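Local coordinates for protein transcriptional regulator (Pseudomonas aeruginosa, PDB 3E7Q) that probably binds DNA as a transcriptional repressor of the TetR family, with an N-terminal helix-turn-helix domain and an all-helical C-terminal regulatory domain, at residues Glu21-Cys26 and Ala63-Ala68; Arg75-Ala80 and Ala102-Pro107; Ala94-Ser99 and Ala168-Leu173. One frame throughout, in Å; residues are numbered along the deposited sequence.

Overall arrangement
All three contacts belong to one all-helical TetR-type chain and follow one another from the predicted DNA-binding head into the regulatory body. Interaction 1 packs the first long helix of the head on helix 58-82, and interaction 2 uses that same helix farther along; their centres lie about 17 Å apart and they do not touch. Interaction 3 lies farther from the head, its centre about 23 Å from that of interaction 1 and on the opposite side of the chain's centre. Interactions 2 and 3 are neighbours, about 10 Å apart between centres, and they join directly: Leu77 CD1 packs 3.8 Å from Phe95 CZ. Helix 58-82 thus links head and body, while interaction 3 borders the second subunit.

Interaction 1 (Glu21-Cys26 and Ala63-Ala68); sequences EATLAC and AEAYLA
Ala65 sets its methyl against both Thr23 and Leu24, joining two helices of the TetR-type head: helix 12-34, which precedes the predicted helix-turn-helix, and helix 58-82, which runs on into the regulatory body. Thr23 CG2 lies 3.9 Å from Ala65 CB, and Leu24 CD2 reaches the same carbon at 4.0 Å. The two methyl groups come at Ala65 CB from directions roughly a right angle apart, so one small side chain is met by two consecutive residues of the other helix. Alanine suits this place because the backbones come close here, with 6.7 Å from Thr23 CA to Ala65 CA.

Thr23 points its CB at the partner helix, whereas Leu24 starts to one side and needs its longer chain to bring CD2 across. Beyond this first shell, Thr23 also packs on Ile40 of helix 37-44 and on Leu61 and Val62, which ties the contact to the predicted DNA-reading motif. Leu24 continues to Val69 and to Ala112 and Phe116 of helix 110-120, on the side of the regulatory body.

The rotation of the threonine divides its two branches between the tasks: with chi1 at -55°, CG2 lies anti to the backbone N and meets Ala65, while OG1, beside that N, is hydrogen-bonded to Leu19 O one turn earlier in its own helix.

Interaction 2 (Arg75-Ala80 and Ala102-Pro107); sequences RLLRGA and AELLDP
Glu103 supplies the one flat group among the four touching side chains, and its carboxylate leads away from helix 58-82, so neither of its faces takes part. What Glu103 brings to the contact is its aliphatic root, with CB 4.2 Å from Leu76 CD1. Everything else is branched hydrocarbon without face or edge.

Leu104 carries the contact by dividing its two methyls between successive leucines of the long helix. CD2 goes to Leu76, 3.9 Å from Leu76 CD1, the two side chains running antiparallel alongside each other. CD1 goes to Leu77 and sits 3.4 Å from Leu77 CD2, closer than carbons normally pack, with Leu77 CG also near at 3.8 Å. This second pair meets at a slant; Leu77 leaves its helix to one side and its end comes nearer. Leu104 points its CB at the long helix; with CG anti to its own carbonyl carbon (chi1 -63°) the fork meets both leucines.

The short helix near 102-105, whose backbone bonding is weak, has further holds. Leu104 O accepts a hydrogen bond from Trp174 NE1 of helix 159-179, and the Leu104 side chain also touches Arg72 and Val73. Leu77, which is buried, also packs on Ala98 and Ser99 of helix 88-99.

Across the two segments the attraction is therefore dispersion and exclusion of water. Leucine fits the inner places, while the solvent-facing margin combines the exposed Leu76 with a glutamate that keeps its charge outside.

Interaction 3 (Ala94-Ser99 and Ala168-Leu173); sequences AFFEAS and ALLDGL
Phe95 is the first residue of 94-99 to meet Leu170, and it does so with a ring edge: CE2 lies 3.7 Å from Leu170 CD1, which sits near the ring plane. Its CG stands anti to the backbone N (chi1 -165°), and that torsion brings the end of the ring nearer the other helix, although CB sets off to one side. Phe96 follows and offers an edge as well, its CE1 4.4 Å from the same methyl. One methyl thus meets two ring edges, from directions well apart; a branched leucine suits this because its second methyl remains for Ser99.

One turn after Phe95 comes Ser99, whose CB points at the partner helix and whose side chain takes that other branch: OG is 3.8 Å from Leu170 CD2. The hydroxyl can lie against a methyl because its hydrogen bond is made at home, where OG donates to Phe95 O at 2.9 Å. It approaches from above the carbonyl plane, 42° out of it, while Ser99 N reaches the same oxygen from the opposite face, so two donors hold this carbonyl.

The helix segments run nearly parallel, 21° apart, but their axes come no closer than 12.0 Å, and Leu170 alone spans the gap from its side. Neighbouring helices complete the packing of this part of the regulatory domain. Phe95 rests on Ile81 of helix 58-82 and on Leu140 and Leu141 of helix 124-152, Phe96 on Val197 of helix 186-204, and Leu170 on Tyr137. Beside Leu170, Leu169 and Leu173 pack on Ser165 and Ala168 of the second subunit, placing helix 159-179 in the dimer interface.

Interaction 1 (Glu21-Cys26 and Ala63-Ala68)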
loop_
_atom_site.group_PDB
_atom_site.type_symbol
_atom_site.label_atom_id
_atom_site.label_comp_id
_atom_site.label_asym_id
_atom_site.label_seq_id
_atom_site.Cartn_x
_atom_site.Cartn_y
_atom_site.Cartn_z
ATOM N N GLU B 21 0.865 -2.527 22.408
ATOM C CA GLU B 21 -0.544 -2.117 22.185
ATOM C C GLU B 21 -0.792 -0.577 22.403
ATOM O O GLU B 21 -1.579 0.028 21.674
ATOM C CB GLU B 21 -1.507 -2.980 23.056
ATOM C CG GLU B 21 -3.038 -2.715 22.845
ATOM C CD GLU B 21 -3.999 -3.523 23.792
ATOM O OE1 GLU B 21 -4.156 -3.153 24.990
ATOM O OE2 GLU B 21 -4.642 -4.510 23.308
ATOM N N ALA B 22 -0.133 0.046 23.390
ATOM C CA ALA B 22 -0.216 1.523 23.546
ATOM C C ALA B 22 0.420 2.292 22.349
ATOM O O ALA B 22 -0.121 3.329 21.876
ATOM C CB ALA B 22 0.404 1.972 24.873
ATOM N N THR B 23 1.558 1.775 21.871
ATOM C CA THR B 23 2.253 2.303 20.698
ATOM C C THR B 23 1.346 2.213 19.471
ATOM O O THR B 23 1.210 3.214 18.725
ATOM C CB THR B 23 3.597 1.551 20.479
ATOM O OG1 THR B 23 4.358 1.632 21.682
ATOM C CG2 THR B 23 4.421 2.107 19.337
ATOM N N LEU B 24 0.707 1.035 19.257
ATOM C CA LEU B 24 -0.188 0.907 18.101
ATOM C C LEU B 24 -1.400 1.876 18.140
ATOM O O LEU B 24 -1.848 2.351 17.087
ATOM C CB LEU B 24 -0.660 -0.532 17.916
ATOM C CG LEU B 24 0.440 -1.579 17.638
ATOM C CD1 LEU B 24 -0.144 -2.946 17.925
ATOM C CD2 LEU B 24 1.015 -1.410 16.207
ATOM N N ALA B 25 -1.902 2.155 19.339
ATOM C CA ALA B 25 -3.080 3.021 19.569
ATOM C C ALA B 25 -2.699 4.442 19.380
ATOM O O ALA B 25 -3.421 5.213 18.754
ATOM C CB ALA B 25 -3.707 2.816 21.033
ATOM N N CYS B 26 -1.544 4.795 19.915
ATOM C CA CYS B 26 -0.979 6.104 19.631
ATOM C C CYS B 26 -0.695 6.383 18.145
ATOM O O CYS B 26 -0.941 7.516 17.680
ATOM C CB CYS B 26 0.274 6.308 20.441
ATOM S SG CYS B 26 1.017 7.862 20.093
ATOM N N ALA B 63 9.605 0.468 16.281
ATOM C CA ALA B 63 10.283 -0.740 15.799
ATOM C C ALA B 63 9.859 -1.989 16.573
ATOM O O ALA B 63 9.582 -3.030 15.968
ATOM C CB ALA B 63 11.812 -0.583 15.850
ATOM N N GLU B 64 9.760 -1.907 17.890
ATOM C CA GLU B 64 9.248 -3.066 18.646
ATOM C C GLU B 64 7.808 -3.459 18.282
ATOM O O GLU B 64 7.493 -4.656 18.133
ATOM C CB GLU B 64 9.294 -2.848 20.148
ATOM C CG GLU B 64 10.521 -3.382 20.905
ATOM C CD GLU B 64 10.810 -4.887 20.707
ATOM O OE1 GLU B 64 10.333 -5.748 21.517
ATOM O OE2 GLU B 64 11.582 -5.187 19.768
ATOM N N ALA B 65 6.921 -2.472 18.179
ATOM C CA ALA B 65 5.550 -2.721 17.683
ATOM C C ALA B 65 5.515 -3.317 16.249
ATOM O O ALA B 65 4.702 -4.216 15.972
ATOM C CB ALA B 65 4.707 -1.480 17.749
ATOM N N TYR B 66 6.355 -2.772 15.363
ATOM C CA TYR B 66 6.479 -3.212 13.984
ATOM C C TYR B 66 6.913 -4.673 13.964
ATOM O O TYR B 66 6.314 -5.471 13.300
ATOM C CB TYR B 66 7.497 -2.327 13.207
ATOM C CG TYR B 66 7.497 -2.395 11.650
ATOM C CD1 TYR B 66 6.594 -3.167 10.931
ATOM C CD2 TYR B 66 8.372 -1.634 10.933
ATOM C CE1 TYR B 66 6.607 -3.206 9.556
ATOM C CE2 TYR B 66 8.387 -1.640 9.559
ATOM C CZ TYR B 66 7.505 -2.417 8.866
ATOM O OH TYR B 66 7.539 -2.436 7.487
ATOM N N LEU B 67 7.917 -5.013 14.756
ATOM C CA LEU B 67 8.399 -6.384 14.879
ATOM C C LEU B 67 7.386 -7.388 15.402
ATOM O O LEU B 67 7.350 -8.540 14.939
ATOM C CB LEU B 67 9.647 -6.431 15.766
ATOM C CG LEU B 67 10.969 -6.393 15.015
ATOM C CD1 LEU B 67 12.154 -6.076 15.936
ATOM C CD2 LEU B 67 11.208 -7.746 14.218
ATOM N N ALA B 68 6.631 -6.974 16.422
ATOM C CA ALA B 68 5.540 -7.754 16.970
ATOM C C ALA B 68 4.488 -7.986 15.886
ATOM O O ALA B 68 4.044 -9.089 15.721
ATOM C CB ALA B 68 4.912 -7.062 18.190
#

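Interaction 2 (Arg75-Ala80 and Ala102-Pro107)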
loop_
_atom_site.group_PDB
_atom_site.type_symbol
_atom_site.label_atom_id
_atom_site.label_comp_id
_atom_site.label_asym_id
_atom_site.label_seq_id
_atom_site.Cartn_x
_atom_site.Cartn_y
_atom_site.Cartn_z
ATOM N N ARG B 75 3.829 -15.807 11.744
ATOM C CA ARG B 75 3.453 -17.006 12.472
ATOM C C ARG B 75 2.212 -17.616 11.893
ATOM O O ARG B 75 2.115 -18.831 11.735
ATOM C CB ARG B 75 3.194 -16.753 13.941
ATOM C CG ARG B 75 4.422 -16.899 14.800
ATOM C CD ARG B 75 4.019 -17.023 16.303
ATOM N NE ARG B 75 3.315 -15.843 16.832
ATOM C CZ ARG B 75 3.873 -14.641 17.073
ATOM N NH1 ARG B 75 5.159 -14.391 16.776
ATOM N NH2 ARG B 75 3.123 -13.647 17.556
ATOM N N LEU B 76 1.248 -16.771 11.596
ATOM C CA LEU B 76 -0.015 -17.266 11.125
ATOM C C LEU B 76 0.164 -17.798 9.703
ATOM O O LEU B 76 -0.399 -18.816 9.369
ATOM C CB LEU B 76 -1.083 -16.179 11.179
ATOM C CG LEU B 76 -1.561 -15.759 12.558
ATOM C CD1 LEU B 76 -2.633 -14.690 12.354
ATOM C CD2 LEU B 76 -2.071 -16.960 13.421
ATOM N N LEU B 77 0.938 -17.082 8.876
ATOM C CA LEU B 77 1.150 -17.497 7.482
ATOM C C LEU B 77 1.996 -18.794 7.370
ATOM O O LEU B 77 1.699 -19.636 6.530
ATOM C CB LEU B 77 1.740 -16.365 6.657
ATOM C CG LEU B 77 0.741 -15.203 6.438
ATOM C CD1 LEU B 77 1.375 -14.026 5.698
ATOM C CD2 LEU B 77 -0.557 -15.674 5.756
ATOM N N ARG B 78 3.017 -18.944 8.220
ATOM C CA ARG B 78 3.786 -20.183 8.293
ATOM C C ARG B 78 2.922 -21.311 8.737
ATOM O O ARG B 78 3.067 -22.414 8.225
ATOM C CB ARG B 78 4.971 -20.113 9.254
ATOM C CG ARG B 78 6.165 -19.393 8.648
ATOM C CD ARG B 78 7.388 -19.241 9.618
ATOM N NE ARG B 78 8.441 -18.512 8.899
ATOM C CZ ARG B 78 8.963 -17.335 9.249
ATOM N NH1 ARG B 78 8.610 -16.726 10.391
ATOM N NH2 ARG B 78 9.871 -16.773 8.447
ATOM N N GLY B 79 2.059 -21.035 9.716
ATOM C CA GLY B 79 1.151 -22.040 10.265
ATOM C C GLY B 79 0.269 -22.622 9.174
ATOM O O GLY B 79 0.081 -23.840 9.106
ATOM N N ALA B 80 -0.271 -21.734 8.329
ATOM C CA ALA B 80 -1.212 -22.122 7.299
ATOM C C ALA B 80 -0.510 -23.007 6.240
ATOM O O ALA B 80 -1.065 -24.043 5.856
ATOM C CB ALA B 80 -1.869 -20.907 6.699
ATOM N N ALA B 102 -10.345 -13.130 8.583
ATOM C CA ALA B 102 -10.600 -11.985 9.466
ATOM C C ALA B 102 -9.379 -11.571 10.306
ATOM O O ALA B 102 -9.174 -10.411 10.585
ATOM C CB ALA B 102 -11.768 -12.324 10.371
ATOM N N GLU B 103 -8.549 -12.532 10.678
ATOM C CA GLU B 103 -7.330 -12.279 11.451
ATOM C C GLU B 103 -6.349 -11.361 10.673
ATOM O O GLU B 103 -6.035 -10.242 11.113
ATOM C CB GLU B 103 -6.690 -13.616 11.837
ATOM C CG GLU B 103 -7.524 -14.478 12.846
ATOM C CD GLU B 103 -8.786 -15.169 12.236
ATOM O OE1 GLU B 103 -8.749 -15.529 11.040
ATOM O OE2 GLU B 103 -9.823 -15.344 12.957
ATOM N N LEU B 104 -5.937 -11.779 9.486
ATOM C CA LEU B 104 -5.018 -10.966 8.677
ATOM C C LEU B 104 -5.735 -9.886 7.840
ATOM O O LEU B 104 -5.097 -8.923 7.369
ATOM C CB LEU B 104 -4.137 -11.863 7.796
ATOM C CG LEU B 104 -3.251 -12.763 8.662
ATOM C CD1 LEU B 104 -2.459 -13.741 7.828
ATOM C CD2 LEU B 104 -2.317 -11.958 9.612
ATOM N N LEU B 105 -7.059 -10.014 7.662
ATOM C CA LEU B 105 -7.779 -8.997 6.880
ATOM C C LEU B 105 -8.413 -7.929 7.777
ATOM O O LEU B 105 -9.112 -7.056 7.288
ATOM C CB LEU B 105 -8.765 -9.651 5.898
ATOM C CG LEU B 105 -9.080 -8.846 4.620
ATOM C CD1 LEU B 105 -7.842 -8.582 3.714
ATOM C CD2 LEU B 105 -10.216 -9.479 3.817
ATOM N N ASP B 106 -8.127 -7.973 9.083
ATOM C CA ASP B 106 -8.634 -6.989 10.051
ATOM C C ASP B 106 -8.286 -5.555 9.656
ATOM O O ASP B 106 -7.110 -5.131 9.738
ATOM C CB ASP B 106 -8.084 -7.276 11.469
ATOM C CG ASP B 106 -8.543 -6.236 12.531
ATOM O OD1 ASP B 106 -9.637 -5.611 12.380
ATOM O OD2 ASP B 106 -7.797 -6.059 13.533
ATOM N N PRO B 107 -9.313 -4.773 9.280
ATOM C CA PRO B 107 -9.023 -3.424 8.814
ATOM C C PRO B 107 -8.544 -2.508 9.940
ATOM O O PRO B 107 -8.070 -1.413 9.673
ATOM C CB PRO B 107 -10.385 -2.947 8.286
ATOM C CG PRO B 107 -11.393 -3.668 9.175
ATOM C CD PRO B 107 -10.771 -5.042 9.311
#

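Interaction 3 (Ala94-Ser99 and Ala168-Leu173)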
loop_
_atom_site.group_PDB
_atom_site.type_symbol
_atom_site.label_atom_id
_atom_site.label_comp_id
_atom_site.label_asym_id
_atom_site.label_seq_id
_atom_site.Cartn_x
_atom_site.Cartn_y
_atom_site.Cartn_z
ATOM N N ALA B 94 -3.876 -22.507 1.126
ATOM C CA ALA B 94 -3.988 -22.289 2.551
ATOM C C ALA B 94 -3.420 -20.903 2.891
ATOM O O ALA B 94 -4.059 -20.174 3.603
ATOM C CB ALA B 94 -3.295 -23.405 3.337
ATOM N N PHE B 95 -2.244 -20.543 2.368
ATOM C CA PHE B 95 -1.699 -19.181 2.461
ATOM C C PHE B 95 -2.710 -18.105 2.066
ATOM O O PHE B 95 -2.896 -17.183 2.805
ATOM C CB PHE B 95 -0.460 -19.035 1.596
ATOM C CG PHE B 95 0.367 -17.815 1.872
ATOM C CD1 PHE B 95 1.534 -17.897 2.664
ATOM C CD2 PHE B 95 0.084 -16.579 1.233
ATOM C CE1 PHE B 95 2.335 -16.738 2.890
ATOM C CE2 PHE B 95 0.857 -15.464 1.470
ATOM C CZ PHE B 95 1.974 -15.541 2.308
ATOM N N PHE B 96 -3.359 -18.252 0.912
ATOM C CA PHE B 96 -4.375 -17.288 0.435
ATOM C C PHE B 96 -5.555 -17.191 1.390
ATOM O O PHE B 96 -5.947 -16.089 1.772
ATOM C CB PHE B 96 -4.869 -17.669 -0.985
ATOM C CG PHE B 96 -3.729 -17.748 -2.029
ATOM C CD1 PHE B 96 -2.601 -16.905 -1.936
ATOM C CD2 PHE B 96 -3.811 -18.641 -3.093
ATOM C CE1 PHE B 96 -1.577 -17.018 -2.830
ATOM C CE2 PHE B 96 -2.790 -18.737 -4.019
ATOM C CZ PHE B 96 -1.679 -17.920 -3.906
ATOM N N GLU B 97 -6.099 -18.335 1.782
ATOM C CA GLU B 97 -7.156 -18.376 2.808
ATOM C C GLU B 97 -6.767 -17.675 4.107
ATOM O O GLU B 97 -7.519 -16.831 4.595
ATOM C CB GLU B 97 -7.583 -19.815 3.105
ATOM C CG GLU B 97 -8.296 -20.479 1.932
ATOM C CD GLU B 97 -9.738 -20.000 1.717
ATOM O OE1 GLU B 97 -10.316 -19.298 2.611
ATOM O OE2 GLU B 97 -10.289 -20.355 0.634
ATOM N N ALA B 98 -5.591 -17.993 4.652
ATOM C CA ALA B 98 -5.133 -17.253 5.843
ATOM C C ALA B 98 -5.052 -15.746 5.580
ATOM O O ALA B 98 -5.457 -14.920 6.441
ATOM C CB ALA B 98 -3.836 -17.774 6.386
ATOM N N SER B 99 -4.580 -15.396 4.386
ATOM C CA SER B 99 -4.380 -13.981 3.996
ATOM C C SER B 99 -5.650 -13.135 3.967
ATOM O O SER B 99 -5.581 -11.938 4.173
ATOM C CB SER B 99 -3.746 -13.880 2.598
ATOM O OG SER B 99 -2.393 -14.310 2.582
ATOM N N ALA B 168 3.438 -8.600 -4.085
ATOM C CA ALA B 168 2.865 -7.376 -4.570
ATOM C C ALA B 168 1.338 -7.456 -4.739
ATOM O O ALA B 168 0.617 -6.569 -4.294
ATOM C CB ALA B 168 3.596 -6.920 -5.853
ATOM N N LEU B 169 0.843 -8.540 -5.330
ATOM C CA LEU B 169 -0.589 -8.753 -5.541
ATOM C C LEU B 169 -1.362 -8.833 -4.235
ATOM O O LEU B 169 -2.402 -8.195 -4.095
ATOM C CB LEU B 169 -0.860 -10.001 -6.350
ATOM C CG LEU B 169 -2.328 -10.424 -6.667
ATOM C CD1 LEU B 169 -3.034 -9.319 -7.429
ATOM C CD2 LEU B 169 -2.377 -11.759 -7.437
ATOM N N LEU B 170 -0.842 -9.615 -3.295
ATOM C CA LEU B 170 -1.371 -9.757 -1.936
ATOM C C LEU B 170 -1.425 -8.474 -1.178
ATOM O O LEU B 170 -2.471 -8.132 -0.643
ATOM C CB LEU B 170 -0.569 -10.807 -1.124
ATOM C CG LEU B 170 -0.965 -12.208 -1.557
ATOM C CD1 LEU B 170 0.180 -13.230 -1.364
ATOM C CD2 LEU B 170 -2.205 -12.566 -0.777
ATOM N N ASP B 171 -0.309 -7.737 -1.185
ATOM C CA ASP B 171 -0.217 -6.388 -0.593
ATOM C C ASP B 171 -1.249 -5.450 -1.121
ATOM O O ASP B 171 -1.921 -4.743 -0.339
ATOM C CB ASP B 171 1.149 -5.724 -0.886
ATOM C CG ASP B 171 2.242 -6.186 0.021
ATOM O OD1 ASP B 171 1.965 -6.973 0.930
ATOM O OD2 ASP B 171 3.428 -5.827 -0.226
ATOM N N GLY B 172 -1.294 -5.363 -2.456
ATOM C CA GLY B 172 -2.247 -4.518 -3.187
ATOM C C GLY B 172 -3.659 -4.842 -2.819
ATOM O O GLY B 172 -4.448 -3.963 -2.568
ATOM N N LEU B 173 -3.997 -6.127 -2.813
ATOM C CA LEU B 173 -5.318 -6.578 -2.418
ATOM C C LEU B 173 -5.661 -6.325 -0.949
ATOM O O LEU B 173 -6.785 -5.961 -0.603
ATOM C CB LEU B 173 -5.461 -8.067 -2.731
ATOM C CG LEU B 173 -5.482 -8.468 -4.225
ATOM C CD1 LEU B 173 -5.504 -9.900 -4.152
ATOM C CD2 LEU B 173 -6.693 -7.885 -5.033
#